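Local atomic coordinates of group II chitinase (Ostrinia furnacalis, PDB entry 6JAV), a protein that probably hydrolyses chitin as an endochitinase of glycoside hydrolase family 18, the part crystallised here being its catalytic domain 1 with a bound inhibitor. Residues A212-Y216 with F225-Y229; I231-M235 with S337-G341; V245-P249 with K331-I335. All coordinates share one frame. Numbering follows the deposited sequence.

Interaction 1. Residues A212-Y216 with F225-Y229. With NAG (2-acetamido-2-deoxy-beta-D-glucopyranose), chain C.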
# COMPACT_ATOMS: atom_id res chain seq x y z
N ALA A 212 1.70 2.30 11.63
CA ALA A 212 2.90 1.82 10.93
C ALA A 212 4.17 2.03 11.75
O ALA A 212 5.06 2.77 11.36
CB ALA A 212 3.00 2.48 9.55
N PRO A 213 4.30 1.33 12.88
CA PRO A 213 5.55 1.44 13.65
C PRO A 213 6.74 0.91 12.87
O PRO A 213 6.62 -0.07 12.13
CB PRO A 213 5.30 0.56 14.88
CG PRO A 213 3.99 -0.05 14.74
CD PRO A 213 3.40 0.29 13.39
N LEU A 214 7.88 1.59 13.03
CA LEU A 214 9.14 1.15 12.43
C LEU A 214 9.85 0.12 13.31
O LEU A 214 10.28 -0.93 12.81
CB LEU A 214 10.05 2.35 12.19
CG LEU A 214 11.44 2.02 11.67
CD1 LEU A 214 11.41 1.22 10.36
CD2 LEU A 214 12.22 3.30 11.51
N TYR A 215 9.94 0.37 14.61
CA TYR A 215 10.66 -0.50 15.54
C TYR A 215 9.74 -0.91 16.68
O TYR A 215 8.76 -0.23 17.02
CB TYR A 215 11.88 0.22 16.13
CG TYR A 215 12.98 0.50 15.13
CD1 TYR A 215 13.59 -0.54 14.44
CD2 TYR A 215 13.42 1.80 14.87
CE1 TYR A 215 14.59 -0.30 13.53
CE2 TYR A 215 14.43 2.04 13.94
CZ TYR A 215 15.01 0.97 13.28
OH TYR A 215 16.02 1.16 12.38
N TYR A 216 10.13 -2.03 17.32
CA TYR A 216 9.46 -2.53 18.51
C TYR A 216 9.38 -1.45 19.58
O TYR A 216 10.35 -0.71 19.81
CB TYR A 216 10.28 -3.70 19.06
CG TYR A 216 9.73 -4.31 20.33
CD1 TYR A 216 8.56 -5.06 20.32
CD2 TYR A 216 10.38 -4.12 21.55
CE1 TYR A 216 8.05 -5.63 21.48
CE2 TYR A 216 9.87 -4.68 22.71
CZ TYR A 216 8.71 -5.43 22.67
OH TYR A 216 8.19 -5.99 23.81
N PHE A 225 4.84 -6.92 15.14
CA PHE A 225 4.03 -5.91 14.46
C PHE A 225 4.78 -4.59 14.32
O PHE A 225 4.39 -3.54 14.83
CB PHE A 225 2.69 -5.73 15.18
CG PHE A 225 1.68 -6.77 14.83
CD1 PHE A 225 2.00 -7.81 13.97
CD2 PHE A 225 0.39 -6.70 15.33
CE1 PHE A 225 1.06 -8.78 13.64
CE2 PHE A 225 -0.55 -7.66 15.01
CZ PHE A 225 -0.22 -8.70 14.17
N ASN A 226 5.88 -4.64 13.57
CA ASN A 226 6.62 -3.43 13.23
C ASN A 226 7.38 -3.67 11.93
O ASN A 226 7.67 -4.82 11.57
CB ASN A 226 7.56 -3.00 14.37
CG ASN A 226 8.54 -4.10 14.75
OD1 ASN A 226 9.61 -4.23 14.14
ND2 ASN A 226 8.19 -4.89 15.76
N ALA A 227 7.70 -2.58 11.23
CA ALA A 227 8.28 -2.70 9.89
C ALA A 227 9.65 -3.35 9.92
O ALA A 227 10.00 -4.11 9.01
CB ALA A 227 8.36 -1.32 9.23
N ASN A 228 10.44 -3.08 10.96
CA ASN A 228 11.77 -3.67 11.06
C ASN A 228 11.69 -5.20 11.11
O ASN A 228 12.42 -5.90 10.39
CB ASN A 228 12.48 -3.13 12.30
CG ASN A 228 13.83 -3.73 12.46
OD1 ASN A 228 14.65 -3.68 11.57
ND2 ASN A 228 14.06 -4.33 13.62
N TYR A 229 10.80 -5.74 11.94
CA TYR A 229 10.63 -7.19 11.98
C TYR A 229 10.16 -7.71 10.62
O TYR A 229 10.70 -8.69 10.09
CB TYR A 229 9.63 -7.60 13.07
CG TYR A 229 9.49 -9.10 13.14
CD1 TYR A 229 8.63 -9.79 12.29
CD2 TYR A 229 10.27 -9.84 14.01
CE1 TYR A 229 8.55 -11.18 12.32
CE2 TYR A 229 10.19 -11.21 14.05
CZ TYR A 229 9.32 -11.87 13.20
OH TYR A 229 9.24 -13.26 13.23
C1 NAG C . 15.30 -5.02 13.84
C2 NAG C . 15.77 -4.86 15.28
C3 NAG C . 16.94 -5.81 15.57
C4 NAG C . 16.58 -7.24 15.17
C5 NAG C . 16.09 -7.29 13.73
C6 NAG C . 15.63 -8.66 13.29
C7 NAG C . 15.63 -2.77 16.58
C8 NAG C . 14.70 -3.50 17.49
N2 NAG C . 16.13 -3.48 15.56
O3 NAG C . 17.21 -5.78 16.96
O4 NAG C . 17.70 -8.11 15.32
O5 NAG C . 14.98 -6.39 13.58
O6 NAG C . 14.35 -9.03 13.81
O7 NAG C . 15.94 -1.60 16.77
O HOH W 1 12.31 -3.58 16.04
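The backbones of 212-216 and 225-229 run close together, with the CA atoms of L214 and A227 4.7 Å apart and those of P213 and N226 5.0 Å apart. Two hydrogen bonds join them. A227 N donates to P213 O at 2.9 Å, and N228 N donates to L214 O at 2.8 Å. These two amides lie in the first turn of helix 227-236, where no earlier helical carbonyl can serve them. The loop that leads in from strand 192-195 therefore supplies the acceptors. N226 is the N-cap of the helix. Its OD1 accepts from Y229 N at 2.9 Å, so the side chain closes the turn from within while the loop carbonyls serve the amides before it. The setting is the catalytic TIM barrel of family 18, where this helix follows strand 192-195 and leads to strand 244-257. Side chains fill the space around the bonds. L214 CD1 packs on A227 CB at 4.1 Å, and P213 CG lies 3.5 Å from F225 O. The Y215 ring brings CD1 to 3.5 Å from N228 CB. N228 is the N-glycosylation site, and its ND2 is bonded to C1 of the sugar NAG at 1.4 Å. The same tyrosine approaches the sugar, with Y215 CD1 3.5 Å from NAG O7. A water bridges loop and helix, accepting from Y216 N at 3.0 Å and from N228 ND2 at 3.1 Å. F334 of helix 325-337 touches the side chains of both Y215 and N228.

Interaction 2. Residues I231-M235 with S337-G341. With NAG (2-acetamido-2-deoxy-beta-D-glucopyranose), chain C.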
# COMPACT_ATOMS: atom_id res chain seq x y z
N ILE A 231 10.33 -6.54 7.51
CA ILE A 231 11.27 -6.50 6.40
C ILE A 231 12.36 -7.55 6.59
O ILE A 231 12.72 -8.28 5.65
CB ILE A 231 11.83 -5.07 6.23
CG1 ILE A 231 10.72 -4.07 5.84
CG2 ILE A 231 13.00 -5.06 5.24
CD1 ILE A 231 10.07 -4.37 4.50
N HIS A 232 12.87 -7.67 7.81
CA HIS A 232 13.87 -8.70 8.04
C HIS A 232 13.29 -10.10 7.88
O HIS A 232 14.00 -11.01 7.43
CB HIS A 232 14.47 -8.52 9.43
CG HIS A 232 15.54 -7.48 9.50
ND1 HIS A 232 15.33 -6.21 9.98
CD2 HIS A 232 16.85 -7.54 9.16
CE1 HIS A 232 16.45 -5.52 9.91
NE2 HIS A 232 17.40 -6.31 9.43
N TYR A 233 12.01 -10.28 8.18
CA TYR A 233 11.39 -11.59 8.05
C TYR A 233 11.22 -11.97 6.58
O TYR A 233 11.52 -13.11 6.20
CB TYR A 233 10.05 -11.60 8.77
CG TYR A 233 9.52 -12.99 9.01
CD1 TYR A 233 10.24 -13.88 9.80
CD2 TYR A 233 8.34 -13.42 8.46
CE1 TYR A 233 9.77 -15.16 10.03
CE2 TYR A 233 7.86 -14.71 8.69
CZ TYR A 233 8.59 -15.57 9.47
OH TYR A 233 8.11 -16.85 9.71
N TRP A 234 10.78 -11.04 5.72
CA TRP A 234 10.77 -11.33 4.28
C TRP A 234 12.15 -11.75 3.79
O TRP A 234 12.27 -12.69 2.99
CB TRP A 234 10.19 -10.13 3.48
CG TRP A 234 8.71 -10.17 3.43
CD1 TRP A 234 7.83 -9.55 4.26
CD2 TRP A 234 7.92 -10.88 2.47
NE1 TRP A 234 6.52 -9.86 3.91
CE2 TRP A 234 6.56 -10.69 2.81
CE3 TRP A 234 8.24 -11.71 1.38
CZ2 TRP A 234 5.51 -11.28 2.10
CZ3 TRP A 234 7.19 -12.28 0.65
CH2 TRP A 234 5.84 -12.06 1.02
N MET A 235 13.21 -11.09 4.27
CA MET A 235 14.56 -11.47 3.86
C MET A 235 14.95 -12.83 4.43
O MET A 235 15.53 -13.66 3.71
CB MET A 235 15.56 -10.37 4.24
CG MET A 235 15.30 -9.11 3.40
SD MET A 235 16.66 -7.92 3.43
CE MET A 235 16.50 -7.41 5.11
N SER A 337 19.76 1.96 4.50
CA SER A 337 20.69 1.20 5.34
C SER A 337 20.67 -0.29 5.01
O SER A 337 21.71 -0.96 5.12
CB SER A 337 20.37 1.43 6.82
OG SER A 337 19.20 0.72 7.25
N LEU A 338 19.51 -0.83 4.65
CA LEU A 338 19.36 -2.25 4.31
C LEU A 338 19.52 -2.51 2.82
O LEU A 338 19.35 -3.66 2.39
CB LEU A 338 17.99 -2.76 4.77
CG LEU A 338 17.75 -2.88 6.28
CD1 LEU A 338 16.37 -3.47 6.54
CD2 LEU A 338 18.81 -3.74 6.96
N ASN A 339 19.81 -1.48 2.03
CA ASN A 339 19.97 -1.60 0.58
C ASN A 339 18.74 -2.19 -0.09
O ASN A 339 18.85 -2.94 -1.08
CB ASN A 339 21.23 -2.40 0.21
CG ASN A 339 22.48 -1.64 0.57
OD1 ASN A 339 22.75 -0.60 -0.02
ND2 ASN A 339 23.22 -2.13 1.56
N LEU A 340 17.55 -1.85 0.43
CA LEU A 340 16.32 -2.34 -0.16
C LEU A 340 16.13 -1.75 -1.55
O LEU A 340 16.79 -0.78 -1.94
CB LEU A 340 15.09 -2.00 0.70
CG LEU A 340 15.12 -2.44 2.16
CD1 LEU A 340 13.83 -2.04 2.86
CD2 LEU A 340 15.35 -3.95 2.28
N GLY A 341 15.20 -2.35 -2.30
CA GLY A 341 14.91 -1.89 -3.64
C GLY A 341 14.36 -0.48 -3.68
O GLY A 341 14.56 0.23 -4.67
C1 NAG C . 15.30 -5.02 13.84
C2 NAG C . 15.77 -4.86 15.28
C3 NAG C . 16.94 -5.81 15.57
C4 NAG C . 16.58 -7.24 15.17
C5 NAG C . 16.09 -7.29 13.73
C6 NAG C . 15.63 -8.66 13.29
C7 NAG C . 15.63 -2.77 16.58
C8 NAG C . 14.70 -3.50 17.49
N2 NAG C . 16.13 -3.48 15.56
O3 NAG C . 17.21 -5.78 16.96
O4 NAG C . 17.70 -8.11 15.32
O5 NAG C . 14.98 -6.39 13.58
O6 NAG C . 14.35 -9.03 13.81
O7 NAG C . 15.94 -1.60 16.77
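I231 sets its CG2 methyl between two leucines, 3.9 Å from L338 CD1 and 3.9 Å from L340 CD1. M235, one helical turn on, adds a second point of contact. Its CE lies 4.2 Å from L338 CD1 and its SD 4.3 Å from L340 CD2. I231, H232 and M235 thus present one face of helix 227-236 to the loop between helix 325-337 and strand 342-346. N339 ends helix 325-337 in a Schellman motif with positive phi. L338 and L340, on either side of it in sequence, both direct their CA-to-CB bonds toward the facing helix. In the TIM barrel, outer helix 227-236 here meets the turn that leads from the next outer helix, 325-337, into barrel strand 342-346. I231 also touches M246 of strand 244-257. H232 brings its NE2 to 3.8 Å from L338 CD2, while its ND1 is hydrogen-bonded to N228 O in the preceding turn. The N-linked sugar lies over one face of the imidazole through NAG C6. Between the two segments the contact is made by side chains through van der Waals packing, so it depends on the fit of their shapes rather than on directed polar bonds.

Interaction 3. Residues V245-P249 with K331-I335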
# COMPACT_ATOMS: atom_id res chain seq x y z
N VAL A 245 10.38 -3.42 -1.82
CA VAL A 245 10.08 -2.00 -1.64
C VAL A 245 9.19 -1.88 -0.41
O VAL A 245 8.21 -2.64 -0.26
CB VAL A 245 9.47 -1.32 -2.89
CG1 VAL A 245 10.45 -1.44 -4.07
CG2 VAL A 245 8.15 -1.90 -3.28
N MET A 246 9.55 -0.96 0.49
CA MET A 246 8.88 -0.83 1.78
C MET A 246 7.73 0.17 1.69
O MET A 246 7.95 1.35 1.38
CB MET A 246 9.87 -0.37 2.84
CG MET A 246 9.19 -0.31 4.21
SD MET A 246 10.44 -0.08 5.49
CE MET A 246 10.45 1.67 5.48
N GLY A 247 6.54 -0.28 2.06
CA GLY A 247 5.37 0.60 2.03
C GLY A 247 5.37 1.63 3.14
O GLY A 247 5.75 1.36 4.29
N MET A 248 4.87 2.82 2.80
CA MET A 248 4.70 3.90 3.75
C MET A 248 3.31 4.51 3.57
O MET A 248 2.89 4.77 2.42
CB MET A 248 5.82 4.93 3.57
CG MET A 248 7.26 4.44 4.09
SD MET A 248 8.51 5.52 3.43
CE MET A 248 8.66 4.86 1.78
N PRO A 249 2.56 4.70 4.65
CA PRO A 249 1.18 5.21 4.56
C PRO A 249 1.13 6.73 4.47
O PRO A 249 1.78 7.45 5.24
CB PRO A 249 0.54 4.73 5.87
CG PRO A 249 1.69 4.76 6.86
CD PRO A 249 2.95 4.39 6.05
N LYS A 331 12.37 6.34 8.18
CA LYS A 331 12.05 5.14 7.43
C LYS A 331 12.85 5.03 6.14
O LYS A 331 13.29 3.93 5.77
CB LYS A 331 10.54 5.07 7.15
CG LYS A 331 9.73 4.76 8.37
CD LYS A 331 8.25 4.67 8.05
CE LYS A 331 7.45 4.20 9.26
NZ LYS A 331 6.02 3.96 8.94
N VAL A 332 13.05 6.14 5.42
CA VAL A 332 13.84 6.09 4.19
C VAL A 332 15.32 5.83 4.49
O VAL A 332 15.99 5.13 3.74
CB VAL A 332 13.59 7.33 3.30
CG1 VAL A 332 14.45 7.27 2.06
CG2 VAL A 332 12.10 7.40 2.91
N ASN A 333 15.85 6.40 5.58
CA ASN A 333 17.21 6.03 5.96
C ASN A 333 17.32 4.55 6.28
O ASN A 333 18.33 3.91 5.96
CB ASN A 333 17.67 6.89 7.14
CG ASN A 333 18.19 8.24 6.70
OD1 ASN A 333 17.63 9.28 7.05
ND2 ASN A 333 19.25 8.24 5.90
N PHE A 334 16.26 3.97 6.85
CA PHE A 334 16.21 2.52 7.09
C PHE A 334 16.25 1.74 5.77
O PHE A 334 17.01 0.78 5.62
CB PHE A 334 14.95 2.22 7.90
CG PHE A 334 14.63 0.76 8.08
CD1 PHE A 334 15.20 0.04 9.13
CD2 PHE A 334 13.72 0.12 7.25
CE1 PHE A 334 14.88 -1.30 9.34
CE2 PHE A 334 13.41 -1.24 7.45
CZ PHE A 334 13.99 -1.94 8.50
N ILE A 335 15.45 2.18 4.79
CA ILE A 335 15.47 1.58 3.45
C ILE A 335 16.88 1.57 2.89
O ILE A 335 17.38 0.53 2.42
CB ILE A 335 14.49 2.35 2.53
CG1 ILE A 335 13.05 2.05 2.95
CG2 ILE A 335 14.74 2.03 1.02
CD1 ILE A 335 12.03 2.98 2.23
O HOH W 2 5.91 1.91 6.95
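M246 has the largest area buried here, followed by K331 and M248. Strand 245-249 and helix 331-335 run nearly antiparallel, at 173°, with their axes 9.9 Å apart at closest approach. M246 and M248 alternate with G247 along the strand, so both methionines point toward the helix. M246 reaches furthest into its turns. Its CE is 3.6 Å from K331 O and 3.6 Å from I335 CG1. Its SD sits at the edge of the F334 ring, 3.7 Å from F334 CD2, in a Met-aromatic contact. M248 packs its CE against I335 CD1 at 3.9 Å and its SD against V332 CG2 at 4.1 Å. I335 therefore lies against both methionines.

K331 has an extended side chain that runs past M248, with K331 CD 4.1 Å from M248 CG. Its ammonium group ends near P249, where K331 NZ is 4.2 Å from P249 CD. The charge is buried but well satisfied. NZ forms a salt bridge with D323 and a hydrogen bond with A212 O. It also donates to a water at 2.9 Å from K331 NZ, and that water donates to G247 O at 2.7 Å. The strand's own backbone pairs with its sheet neighbours, V245 and G247 with strand 192-195 and M246 with strand 342-346. Such a parallel strand, facing an outer helix that runs back antiparallel to it, is the basic layering of the TIM barrel, here the catalytic domain of a family 18 chitinase.

The three contacts lie on the same side of the chain's centre, their own centres 10 to 13 Å apart. Interaction 1 closes first along the chain. Interaction 2 then opens further down the same helix, 227-236, and interaction 3 is nested inside the loop it closes. Interactions 2 and 3 meet where helix 325-337 ends, as L340 N is probably hydrogen-bonded to I335 O at 3.1 Å. Interactions 1 and 3 share a polar link, A212 O to K331 NZ at 2.9 Å. F334 packs on N228, Y215 and I231. Together they tie strand 244-257 of the barrel wall to outer helices 227-236 and 325-337 and the loops around them, with the N-linked sugar beside interactions 1 and 2.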